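Local coordinates for protein putative oxidoreductase (Salmonella enterica subsp. enterica serovar Typhimurium, PDB 3NX4) that binds NADP and probably works as an NADPH-dependent acryloyl-CoA reductase of the medium-chain dehydrogenase/reductase family, at residues T126-D140 with S267-R281. Sequence-based numbering, arbitrary orientation. Where two conformers were deposited one is given.
With NAP (NADP nicotinamide-adenine-dinucleotide phosphate), chain C.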
# COMPACT_ATOMS: atom_id res chain seq x y z
N THR A 126 22.00 4.12 -6.97
CA THR A 126 20.85 3.50 -6.33
C THR A 126 19.77 4.53 -5.97
O THR A 126 18.59 4.25 -6.11
CB THR A 126 21.26 2.70 -5.08
OG1 THR A 126 21.89 1.49 -5.48
CG2 THR A 126 20.05 2.35 -4.24
N ALA A 127 20.17 5.71 -5.51
CA ALA A 127 19.22 6.73 -5.08
C ALA A 127 18.28 7.11 -6.22
O ALA A 127 17.06 7.11 -6.07
CB ALA A 127 19.95 7.99 -4.56
N GLY A 128 18.87 7.45 -7.37
CA GLY A 128 18.09 7.88 -8.52
C GLY A 128 17.30 6.75 -9.16
O GLY A 128 16.17 6.94 -9.62
N PHE A 129 17.89 5.56 -9.21
CA PHE A 129 17.19 4.38 -9.71
C PHE A 129 15.94 4.13 -8.86
O PHE A 129 14.85 3.90 -9.38
CB PHE A 129 18.16 3.19 -9.69
CG PHE A 129 17.53 1.86 -10.02
CD1 PHE A 129 17.29 1.49 -11.34
CD2 PHE A 129 17.25 0.95 -9.01
CE1 PHE A 129 16.73 0.25 -11.64
CE2 PHE A 129 16.71 -0.30 -9.30
CZ PHE A 129 16.44 -0.65 -10.62
N THR A 130 16.11 4.21 -7.54
CA THR A 130 15.00 4.14 -6.60
C THR A 130 13.92 5.23 -6.81
O THR A 130 12.72 4.96 -6.76
CB THR A 130 15.53 4.20 -5.16
OG1 THR A 130 16.46 3.13 -4.95
CG2 THR A 130 14.38 4.07 -4.15
N ALA A 131 14.34 6.47 -7.02
CA ALA A 131 13.38 7.54 -7.27
C ALA A 131 12.55 7.19 -8.49
O ALA A 131 11.33 7.43 -8.53
CB ALA A 131 14.07 8.86 -7.48
N MSE A 132 13.22 6.64 -9.51
CA MSE A 132 12.54 6.27 -10.74
C MSE A 132 11.51 5.16 -10.47
O MSE A 132 10.38 5.22 -10.95
CB MSE A 132 13.53 5.84 -11.82
CG MSE A 132 12.89 5.68 -13.19
SE MSE A 132 12.32 7.39 -14.00
CE MSE A 132 10.53 7.00 -14.10
N LEU A 133 11.91 4.14 -9.71
CA LEU A 133 10.95 3.10 -9.32
C LEU A 133 9.75 3.69 -8.57
O LEU A 133 8.63 3.19 -8.72
CB LEU A 133 11.62 2.02 -8.49
CG LEU A 133 12.69 1.21 -9.24
CD1 LEU A 133 13.44 0.32 -8.25
CD2 LEU A 133 12.07 0.37 -10.37
N CYS A 134 9.97 4.73 -7.75
CA CYS A 134 8.87 5.34 -6.99
C CYS A 134 7.93 6.09 -7.91
O CYS A 134 6.72 6.00 -7.79
CB CYS A 134 9.41 6.31 -5.93
SG CYS A 134 10.23 5.49 -4.56
N VAL A 135 8.50 6.84 -8.85
CA VAL A 135 7.68 7.52 -9.84
C VAL A 135 6.85 6.50 -10.65
O VAL A 135 5.67 6.71 -10.93
CB VAL A 135 8.57 8.36 -10.77
CG1 VAL A 135 7.78 8.86 -11.97
CG2 VAL A 135 9.19 9.54 -9.96
N MSE A 136 7.46 5.37 -11.00
CA MSE A 136 6.74 4.36 -11.76
C MSE A 136 5.58 3.74 -10.96
O MSE A 136 4.53 3.41 -11.51
CB MSE A 136 7.72 3.30 -12.26
CG MSE A 136 8.58 3.81 -13.41
SE MSE A 136 10.10 2.61 -13.82
CE MSE A 136 9.15 1.00 -14.25
N ALA A 137 5.77 3.61 -9.65
CA ALA A 137 4.71 3.16 -8.75
C ALA A 137 3.52 4.11 -8.74
O ALA A 137 2.37 3.68 -8.78
CB ALA A 137 5.26 2.97 -7.33
N LEU A 138 3.79 5.42 -8.68
CA LEU A 138 2.71 6.39 -8.75
C LEU A 138 1.96 6.26 -10.07
O LEU A 138 0.73 6.29 -10.10
CB LEU A 138 3.26 7.82 -8.60
CG LEU A 138 3.90 8.18 -7.26
CD1 LEU A 138 4.23 9.68 -7.22
CD2 LEU A 138 2.99 7.83 -6.10
N GLU A 139 2.71 6.10 -11.16
CA GLU A 139 2.11 5.87 -12.47
C GLU A 139 1.25 4.59 -12.51
O GLU A 139 0.14 4.60 -13.06
CB GLU A 139 3.19 5.83 -13.56
CG GLU A 139 3.84 7.17 -13.80
CD GLU A 139 5.04 7.11 -14.75
OE1 GLU A 139 5.51 5.99 -15.07
OE2 GLU A 139 5.49 8.19 -15.18
N ASP A 140 1.77 3.50 -11.95
CA ASP A 140 1.00 2.25 -11.82
C ASP A 140 -0.33 2.50 -11.10
O ASP A 140 -1.33 1.83 -11.37
CB ASP A 140 1.79 1.20 -11.03
CG ASP A 140 2.97 0.62 -11.80
OD1 ASP A 140 3.06 0.85 -13.03
OD2 ASP A 140 3.79 -0.08 -11.17
N SER A 267 14.91 -1.48 -4.21
CA SER A 267 15.79 -1.35 -5.37
C SER A 267 16.76 -2.53 -5.49
O SER A 267 17.33 -2.76 -6.55
CB SER A 267 16.62 -0.07 -5.26
OG SER A 267 17.55 -0.19 -4.20
N VAL A 268 16.94 -3.25 -4.40
CA VAL A 268 18.01 -4.24 -4.33
C VAL A 268 17.81 -5.40 -5.30
O VAL A 268 18.73 -5.77 -6.03
CB VAL A 268 18.12 -4.83 -2.92
CG1 VAL A 268 19.20 -5.90 -2.88
CG2 VAL A 268 18.40 -3.72 -1.91
N MSE A 269 16.59 -5.93 -5.32
CA MSE A 269 16.29 -7.15 -6.04
C MSE A 269 15.34 -6.94 -7.22
O MSE A 269 14.70 -7.88 -7.69
CB MSE A 269 15.69 -8.18 -5.09
CG MSE A 269 16.51 -8.43 -3.83
SE MSE A 269 15.97 -10.10 -2.95
CE MSE A 269 16.12 -11.31 -4.48
N THR A 270 15.24 -5.71 -7.69
CA THR A 270 14.37 -5.38 -8.82
C THR A 270 14.65 -6.30 -10.01
O THR A 270 15.77 -6.36 -10.50
CB THR A 270 14.60 -3.91 -9.24
OG1 THR A 270 14.52 -3.09 -8.07
CG2 THR A 270 13.57 -3.45 -10.25
N PRO A 271 13.62 -7.03 -10.49
CA PRO A 271 13.84 -7.97 -11.60
C PRO A 271 14.29 -7.27 -12.90
O PRO A 271 14.04 -6.07 -13.07
CB PRO A 271 12.48 -8.66 -11.77
CG PRO A 271 11.50 -7.78 -11.10
CD PRO A 271 12.23 -7.06 -10.00
N PRO A 272 14.94 -8.02 -13.80
CA PRO A 272 15.65 -7.41 -14.93
C PRO A 272 14.77 -6.56 -15.84
O PRO A 272 15.24 -5.51 -16.28
CB PRO A 272 16.19 -8.64 -15.70
CG PRO A 272 16.21 -9.74 -14.69
CD PRO A 272 15.02 -9.49 -13.82
N ALA A 273 13.54 -6.98 -16.11
CA ALA A 273 12.67 -6.22 -17.01
C ALA A 273 12.33 -4.85 -16.44
O ALA A 273 12.42 -3.83 -17.13
CB ALA A 273 11.39 -7.00 -17.32
N ARG A 274 11.92 -4.80 -15.18
CA ARG A 274 11.56 -3.52 -14.58
C ARG A 274 12.81 -2.66 -14.38
O ARG A 274 12.77 -1.43 -14.55
CB ARG A 274 10.84 -3.71 -13.24
CG ARG A 274 10.24 -2.40 -12.71
CD ARG A 274 9.19 -2.71 -11.66
NE ARG A 274 8.41 -1.56 -11.23
CZ ARG A 274 7.34 -1.08 -11.87
NH1 ARG A 274 6.94 -1.64 -13.00
NH2 ARG A 274 6.67 -0.05 -11.37
N ARG A 275 13.91 -3.30 -14.03
CA ARG A 275 15.17 -2.60 -13.80
C ARG A 275 15.63 -1.92 -15.09
O ARG A 275 16.00 -0.75 -15.10
CB ARG A 275 16.21 -3.60 -13.28
CG ARG A 275 17.61 -3.06 -13.10
CD ARG A 275 18.55 -4.14 -12.56
NE ARG A 275 18.10 -4.74 -11.30
CZ ARG A 275 18.54 -4.36 -10.10
NH1 ARG A 275 19.40 -3.35 -9.99
NH2 ARG A 275 18.10 -4.97 -9.00
N ALA A 276 15.57 -2.66 -16.21
CA ALA A 276 15.93 -2.11 -17.51
C ALA A 276 15.00 -0.96 -17.91
O ALA A 276 15.45 0.04 -18.46
CB ALA A 276 15.90 -3.20 -18.59
N GLU A 277 13.71 -1.09 -17.63
CA GLU A 277 12.75 -0.03 -17.91
C GLU A 277 13.11 1.25 -17.14
O GLU A 277 13.06 2.35 -17.67
CB GLU A 277 11.35 -0.50 -17.54
CG GLU A 277 10.23 0.44 -17.93
CD GLU A 277 8.86 -0.11 -17.55
OE1 GLU A 277 8.79 -1.22 -16.97
OE2 GLU A 277 7.84 0.56 -17.82
N ALA A 278 13.47 1.08 -15.87
CA ALA A 278 13.77 2.24 -15.04
C ALA A 278 14.95 3.02 -15.64
O ALA A 278 14.90 4.24 -15.78
CB ALA A 278 14.06 1.82 -13.61
N TRP A 279 16.01 2.30 -16.01
CA TRP A 279 17.19 2.97 -16.59
C TRP A 279 16.83 3.70 -17.88
O TRP A 279 17.20 4.85 -18.07
CB TRP A 279 18.36 1.99 -16.80
CG TRP A 279 19.05 1.68 -15.51
CD1 TRP A 279 19.00 0.50 -14.81
CD2 TRP A 279 19.85 2.58 -14.72
NE1 TRP A 279 19.73 0.61 -13.65
CE2 TRP A 279 20.26 1.87 -13.57
CE3 TRP A 279 20.27 3.91 -14.88
CZ2 TRP A 279 21.07 2.45 -12.59
CZ3 TRP A 279 21.08 4.48 -13.90
CH2 TRP A 279 21.47 3.75 -12.77
N ALA A 280 16.09 3.04 -18.75
CA ALA A 280 15.63 3.69 -19.97
C ALA A 280 14.82 4.96 -19.67
O ALA A 280 14.97 5.97 -20.35
CB ALA A 280 14.81 2.71 -20.81
N ARG A 281 13.96 4.91 -18.65
CA ARG A 281 13.14 6.09 -18.29
C ARG A 281 14.00 7.22 -17.73
O ARG A 281 13.78 8.40 -18.04
CB ARG A 281 12.04 5.72 -17.27
CG ARG A 281 10.84 4.93 -17.86
CD ARG A 281 9.90 5.82 -18.67
NE ARG A 281 9.45 7.01 -17.93
CZ ARG A 281 8.38 7.04 -17.12
NH1 ARG A 281 7.65 5.95 -16.95
NH2 ARG A 281 8.05 8.17 -16.49
PA NAP C . 19.84 10.92 1.95
O1A NAP C . 20.52 11.51 0.79
O2A NAP C . 20.55 10.93 3.24
O5B NAP C . 18.38 11.55 2.11
C5B NAP C . 17.69 11.36 3.31
C4B NAP C . 16.99 12.68 3.58
O4B NAP C . 16.10 12.51 4.65
C3B NAP C . 17.97 13.79 3.99
O3B NAP C . 18.39 14.53 2.87
C2B NAP C . 17.13 14.64 4.92
O2B NAP C . 16.45 15.58 4.13
C1B NAP C . 16.10 13.67 5.47
N9A NAP C . 16.43 13.24 6.84
C8A NAP C . 17.65 12.82 7.31
N7A NAP C . 17.50 12.48 8.62
C5A NAP C . 16.21 12.67 8.97
C6A NAP C . 15.52 12.49 10.16
N6A NAP C . 16.14 12.05 11.25
N1A NAP C . 14.18 12.78 10.21
C2A NAP C . 13.52 13.24 9.09
N3A NAP C . 14.21 13.42 7.91
C4A NAP C . 15.53 13.14 7.86
O3 NAP C . 19.49 9.37 1.63
PN NAP C . 19.13 8.67 0.24
O1N NAP C . 20.33 8.00 -0.32
O2N NAP C . 18.42 9.67 -0.57
O5D NAP C . 18.10 7.56 0.79
C5D NAP C . 16.91 7.99 1.40
C4D NAP C . 16.28 6.84 2.16
O4D NAP C . 15.90 5.85 1.24
C3D NAP C . 17.27 6.18 3.11
O3D NAP C . 16.59 5.77 4.27
C2D NAP C . 17.75 4.97 2.35
O2D NAP C . 18.11 3.92 3.22
C1D NAP C . 16.50 4.62 1.56
N1N NAP C . 16.76 3.87 0.33
C2N NAP C . 16.21 2.62 0.21
C3N NAP C . 16.39 1.86 -0.94
C7N NAP C . 15.38 0.78 -1.21
O7N NAP C . 15.76 -0.39 -1.87
N7N NAP C . 14.13 0.98 -0.80
C4N NAP C . 17.14 2.39 -1.99
C5N NAP C . 17.69 3.68 -1.87
C6N NAP C . 17.48 4.41 -0.70
P2B NAP C . 16.15 17.08 4.68
O1X NAP C . 15.74 17.90 3.49
O2X NAP C . 15.03 17.03 5.68
O3X NAP C . 17.42 17.60 5.30
O HOH W 1 20.38 -0.87 -4.61
O HOH W 2 7.95 0.54 -8.88
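Helix 126-140 and helix 272-281 pack almost at right angles, their axes 9.4 Å apart at closest approach and at an angle of 100°, and the loop 267-271 runs back along the first helix to the nicotinamide. Ala278 is the knob at the crossing, its methyl set among Phe129, Met132, Leu133 and Met136, while Met136 fills the reciprocal hole formed by Arg274, Glu277, Ala278 and Arg281. With CG anti to the backbone N (chi1 173°), the Phe129 ring reaches across to helix 272-281 and places CD1 over one face of Trp279, its plane 24° from that of the five-membered ring and the two strongly offset. Its CZ also meets one face of the Arg275 guanidinium, whose NE and NH2 both hold Thr270 O and so tie the loop to the helix. At the far end Arg281 forms an end-on, two-pronged salt bridge with Glu139: NH1 to OE1 at 2.8 Å and NH2 to OE2 at 2.9 Å, both on syn lone pairs and nearly coplanar. The Arg281 chain is bent at chi2 and chi3, and the Met132 CE methyl lies over the rim of one guanidinium face. Arg274 carries the Met136 CE methyl over the centre of a face, 3.6 Å above the plane, and its NH2 forms a salt bridge to Asp140 OD2, with a hydrogen bond too bent to be more than weak. Toward the cofactor, Ser267 gives both N (2.7 Å) and OG (2.9 Å) to O7N of NADP, and Thr130 OG1, hydrogen-bonded to Thr126 O, lies 3.1 Å from C4N. The Thr126, Thr130 and Ser267 end of this helix packing thus lines the nicotinamide site, in the cleft between catalytic and Rossmann domains characteristic of medium-chain dehydrogenases/reductases, where the carboxamide grip probably orients the nicotinamide for hydride transfer.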